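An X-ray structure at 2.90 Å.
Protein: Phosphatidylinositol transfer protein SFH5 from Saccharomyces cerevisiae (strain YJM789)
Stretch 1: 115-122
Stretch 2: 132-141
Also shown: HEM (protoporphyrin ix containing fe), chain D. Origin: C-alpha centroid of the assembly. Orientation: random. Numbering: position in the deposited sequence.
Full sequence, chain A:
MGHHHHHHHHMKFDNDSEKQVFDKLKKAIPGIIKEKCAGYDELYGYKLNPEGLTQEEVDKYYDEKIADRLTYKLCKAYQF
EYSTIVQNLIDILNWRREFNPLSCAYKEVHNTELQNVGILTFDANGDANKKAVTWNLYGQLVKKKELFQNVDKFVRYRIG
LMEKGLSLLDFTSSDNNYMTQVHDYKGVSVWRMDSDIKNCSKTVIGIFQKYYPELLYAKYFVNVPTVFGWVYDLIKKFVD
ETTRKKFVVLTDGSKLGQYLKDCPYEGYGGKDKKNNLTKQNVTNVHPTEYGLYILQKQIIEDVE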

# COMPACT_ATOMS: atom_id res chain seq x y z
N GLN A 115 -9.12 -13.11 -5.35
CA GLN A 115 -8.01 -12.85 -6.27
C GLN A 115 -8.49 -12.21 -7.56
O GLN A 115 -7.82 -11.33 -8.12
N ASN A 116 -9.67 -12.61 -8.03
CA ASN A 116 -10.20 -12.10 -9.28
C ASN A 116 -10.60 -10.64 -9.21
O ASN A 116 -10.84 -10.04 -10.27
N VAL A 117 -10.73 -10.05 -8.02
CA VAL A 117 -11.10 -8.64 -7.96
C VAL A 117 -9.95 -7.79 -7.47
O VAL A 117 -10.16 -6.62 -7.14
N GLY A 118 -8.74 -8.35 -7.42
CA GLY A 118 -7.51 -7.59 -7.22
C GLY A 118 -6.64 -7.61 -8.47
O GLY A 118 -6.18 -8.66 -8.89
N ILE A 119 -6.45 -6.45 -9.08
CA ILE A 119 -5.68 -6.29 -10.31
C ILE A 119 -4.52 -5.35 -10.01
O ILE A 119 -4.68 -4.34 -9.32
N LEU A 120 -3.35 -5.68 -10.56
CA LEU A 120 -2.13 -4.93 -10.29
C LEU A 120 -1.46 -4.63 -11.62
O LEU A 120 -1.16 -5.55 -12.38
N THR A 121 -1.23 -3.33 -11.92
CA THR A 121 -0.69 -2.92 -13.21
C THR A 121 0.44 -1.92 -13.05
O THR A 121 0.48 -1.14 -12.10
N PHE A 122 1.35 -1.92 -14.02
CA PHE A 122 2.49 -1.03 -13.98
C PHE A 122 2.75 -0.49 -15.38
O PHE A 122 2.70 -1.24 -16.35
N ALA A 132 2.76 2.67 -10.77
CA ALA A 132 2.28 1.48 -10.07
C ALA A 132 0.88 1.75 -9.55
O ALA A 132 0.68 2.68 -8.77
N VAL A 133 -0.09 0.95 -9.98
CA VAL A 133 -1.48 1.10 -9.59
C VAL A 133 -1.98 -0.24 -9.08
O VAL A 133 -1.63 -1.29 -9.66
N THR A 134 -2.80 -0.24 -8.02
CA THR A 134 -3.57 -1.45 -7.72
C THR A 134 -5.05 -1.14 -7.85
O THR A 134 -5.49 -0.00 -7.69
N TRP A 135 -5.83 -2.18 -8.12
CA TRP A 135 -7.22 -2.00 -8.47
C TRP A 135 -8.05 -3.01 -7.69
O TRP A 135 -7.78 -4.21 -7.75
N ASN A 136 -9.09 -2.55 -7.02
CA ASN A 136 -10.03 -3.44 -6.36
C ASN A 136 -11.37 -3.36 -7.08
O ASN A 136 -11.95 -2.28 -7.20
N LEU A 137 -11.83 -4.50 -7.60
CA LEU A 137 -13.08 -4.51 -8.34
C LEU A 137 -14.22 -4.84 -7.38
O LEU A 137 -14.99 -5.77 -7.57
N TYR A 138 -14.29 -4.01 -6.33
CA TYR A 138 -15.20 -4.31 -5.23
C TYR A 138 -16.66 -4.35 -5.66
O TYR A 138 -17.45 -5.11 -5.10
N GLY A 139 -17.03 -3.59 -6.68
CA GLY A 139 -18.41 -3.64 -7.15
C GLY A 139 -18.88 -5.01 -7.57
O GLY A 139 -20.06 -5.34 -7.45
N GLN A 140 -17.96 -5.84 -8.06
CA GLN A 140 -18.25 -7.23 -8.39
C GLN A 140 -18.67 -8.08 -7.18
O GLN A 140 -19.25 -9.14 -7.38
N LEU A 141 -18.42 -7.62 -5.94
CA LEU A 141 -18.65 -8.43 -4.75
C LEU A 141 -19.91 -8.07 -3.96
O LEU A 141 -20.07 -8.56 -2.83

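Strands 118-122 and 132-136 run antiparallel, their N-to-C directions 164° apart. As in any extended strand, side chains alternate between two faces: Ile119, Thr121, Val133 and Trp135 on one, Leu120, Phe122, Ala132, Thr134 and Asn136 on the other. Three residues, Val117, Trp135 and Ile119, have the most surface covered by the opposing stretch.

Val117 leads with 118 Å². It sits just before the strand, at the third position of a type I turn, and its CA-to-CB bond points toward stretch 2. With chi1 at -76° (m), CG1 lies 3.4 Å from Leu141 CD1, 3.7 Å from Leu137 CB and 3.8 Å from Gln140 CB. These contacts set the valine against the 3-10 segment and the residue preceding it. A backbone hydrogen bond accompanies this contact: Leu137 N donates to Val117 O at 2.7 Å with an N-H...O angle of 169°.

Trp135 (72 Å²) and Ile119 (66 Å²) form a hydrogen-bonded bridge pair, which brings their CB atoms to 3.9 Å. Ile119 adopts m for both chi1 and chi2, and its CG1 also meets Leu137 CD1 at 4.0 Å; Leu137 itself is m, t. Trp135, with chi1 m and chi2 at 64°, turns the CD1-NE1 edge of its indole toward Thr121, on the other strand. There Trp135 NE1 donates to Thr121 OG1 at 3.3 Å and 162°, the hydroxyl lying near the ring plane, at its edge. The p rotamer of Thr121 also leaves OG1 3.8 Å from Val133 CB.

Packing on the other face is lighter. Leu120, t then p, brings CD1 to 4.0 Å from Thr134 CG2, while Phe122 CD2 lies 4.2 Å from Ala132 CB.

Tyr138 turns its CA-to-CB bond away from stretch 1, and its OH donates to HEM O1A at 2.6 Å, with that oxygen near the ring plane, at its edge.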

# COMPACT_ATOMS: atom_id res chain seq x y z
CB GLN A 115 -7.23 -14.13 -6.58
CG GLN A 115 -6.79 -14.86 -5.32
CD GLN A 115 -6.44 -16.33 -5.55
OE1 GLN A 115 -6.62 -16.89 -6.65
NE2 GLN A 115 -5.92 -16.99 -4.49
CB ASN A 116 -11.42 -12.91 -9.70
CG ASN A 116 -11.05 -14.21 -10.38
OD1 ASN A 116 -9.88 -14.45 -10.72
ND2 ASN A 116 -12.05 -15.06 -10.58
CB VAL A 117 -12.35 -8.40 -7.11
CG1 VAL A 117 -13.56 -8.80 -7.90
CG2 VAL A 117 -12.28 -9.18 -5.84
CB ILE A 119 -6.54 -5.72 -11.45
CG1 ILE A 119 -7.66 -6.69 -11.82
CG2 ILE A 119 -5.68 -5.43 -12.67
CD1 ILE A 119 -7.20 -8.12 -11.85
CB LEU A 120 -1.21 -5.74 -9.37
CG LEU A 120 0.24 -5.29 -9.35
CD1 LEU A 120 0.34 -3.83 -8.86
CD2 LEU A 120 1.08 -6.21 -8.49
CB THR A 121 -1.74 -2.28 -14.11
OG1 THR A 121 -1.95 -0.92 -13.69
CG2 THR A 121 -3.04 -3.03 -14.03
CB PHE A 122 3.74 -1.74 -13.46
CG PHE A 122 4.95 -0.86 -13.44
CD1 PHE A 122 5.97 -1.05 -14.34
CD2 PHE A 122 5.07 0.14 -12.50
CE1 PHE A 122 7.09 -0.25 -14.32
CE2 PHE A 122 6.20 0.95 -12.46
CZ PHE A 122 7.20 0.76 -13.37
CB ALA A 132 3.21 1.12 -8.92
CB VAL A 133 -2.35 1.57 -10.79
CG1 VAL A 133 -3.74 1.96 -10.34
CG2 VAL A 133 -1.72 2.74 -11.50
CB THR A 134 -3.33 -2.05 -6.32
OG1 THR A 134 -3.99 -1.28 -5.32
CG2 THR A 134 -1.89 -2.14 -5.99
CB TRP A 135 -7.46 -2.21 -9.97
CG TRP A 135 -6.61 -1.44 -10.96
CD1 TRP A 135 -5.25 -1.52 -11.17
CD2 TRP A 135 -7.11 -0.55 -11.96
NE1 TRP A 135 -4.88 -0.70 -12.23
CE2 TRP A 135 -6.01 -0.10 -12.72
CE3 TRP A 135 -8.39 -0.08 -12.27
CZ2 TRP A 135 -6.16 0.80 -13.77
CZ3 TRP A 135 -8.54 0.79 -13.30
CH2 TRP A 135 -7.42 1.24 -14.05
CB ASN A 136 -10.19 -3.08 -4.89
CG ASN A 136 -8.89 -3.17 -4.14
OD1 ASN A 136 -8.22 -2.16 -3.90
ND2 ASN A 136 -8.50 -4.39 -3.80
CB LEU A 137 -13.01 -5.49 -9.50
CG LEU A 137 -11.80 -5.18 -10.36
CD1 LEU A 137 -11.66 -6.17 -11.47
CD2 LEU A 137 -11.93 -3.78 -10.89
CB TYR A 138 -14.99 -3.30 -4.11
CG TYR A 138 -13.74 -3.53 -3.28
CD1 TYR A 138 -13.19 -4.80 -3.14
CD2 TYR A 138 -13.13 -2.48 -2.62
CE1 TYR A 138 -12.03 -4.99 -2.37
CE2 TYR A 138 -11.99 -2.68 -1.83
CZ TYR A 138 -11.46 -3.92 -1.72
OH TYR A 138 -10.34 -4.05 -0.95
CB GLN A 140 -17.03 -7.85 -9.08
CG GLN A 140 -16.82 -7.26 -10.43
CD GLN A 140 -15.70 -7.89 -11.21
OE1 GLN A 140 -15.47 -9.10 -11.17
NE2 GLN A 140 -14.95 -7.05 -11.92
CB LEU A 141 -17.44 -8.36 -3.81
CG LEU A 141 -16.13 -9.03 -4.19
CD1 LEU A 141 -15.46 -8.14 -5.17
CD2 LEU A 141 -15.27 -9.16 -2.95
CHA HEM D . -12.24 2.12 1.62
CHB HEM D . -14.75 -1.80 0.49
CHC HEM D . -18.31 1.00 -1.19
CHD HEM D . -15.55 4.96 -0.51
C1A HEM D . -12.62 0.82 1.44
C2A HEM D . -11.85 -0.30 1.90
C3A HEM D . -12.55 -1.42 1.63
C4A HEM D . -13.77 -0.99 0.96
CMA HEM D . -12.22 -2.91 1.88
CAA HEM D . -10.53 -0.04 2.64
CBA HEM D . -9.23 -0.34 1.93
CGA HEM D . -9.30 -0.71 0.49
O1A HEM D . -9.75 -1.89 0.31
O2A HEM D . -8.28 -0.28 -0.13
C1B HEM D . -15.95 -1.39 -0.01
C2B HEM D . -17.03 -2.27 -0.37
C3B HEM D . -18.03 -1.51 -0.83
C4B HEM D . -17.60 -0.11 -0.78
CMB HEM D . -16.97 -3.80 -0.22
CAB HEM D . -19.39 -2.00 -1.36
CBB HEM D . -20.53 -1.51 -0.92
C1C HEM D . -17.91 2.33 -1.19
C2C HEM D . -18.66 3.52 -1.63
C3C HEM D . -17.88 4.61 -1.44
C4C HEM D . -16.62 4.16 -0.87
CMC HEM D . -20.08 3.54 -2.24
CAC HEM D . -18.24 6.09 -1.77
CBC HEM D . -17.34 6.92 -2.36
C1D HEM D . -14.42 4.59 0.17
C2D HEM D . -13.40 5.46 0.70
C3D HEM D . -12.39 4.54 1.39
C4D HEM D . -12.90 3.22 1.19
CMD HEM D . -13.31 6.99 0.62
CAD HEM D . -11.07 4.84 2.10
CBD HEM D . -9.95 4.35 1.17
CGD HEM D . -8.63 4.74 1.78
O1D HEM D . -7.56 4.29 1.24
O2D HEM D . -8.66 5.26 2.94
NA HEM D . -13.79 0.37 0.89
NB HEM D . -16.33 -0.09 -0.27
NC HEM D . -16.73 2.79 -0.74
ND HEM D . -14.09 3.26 0.50
FE HEM D . -15.19 1.57 -0.00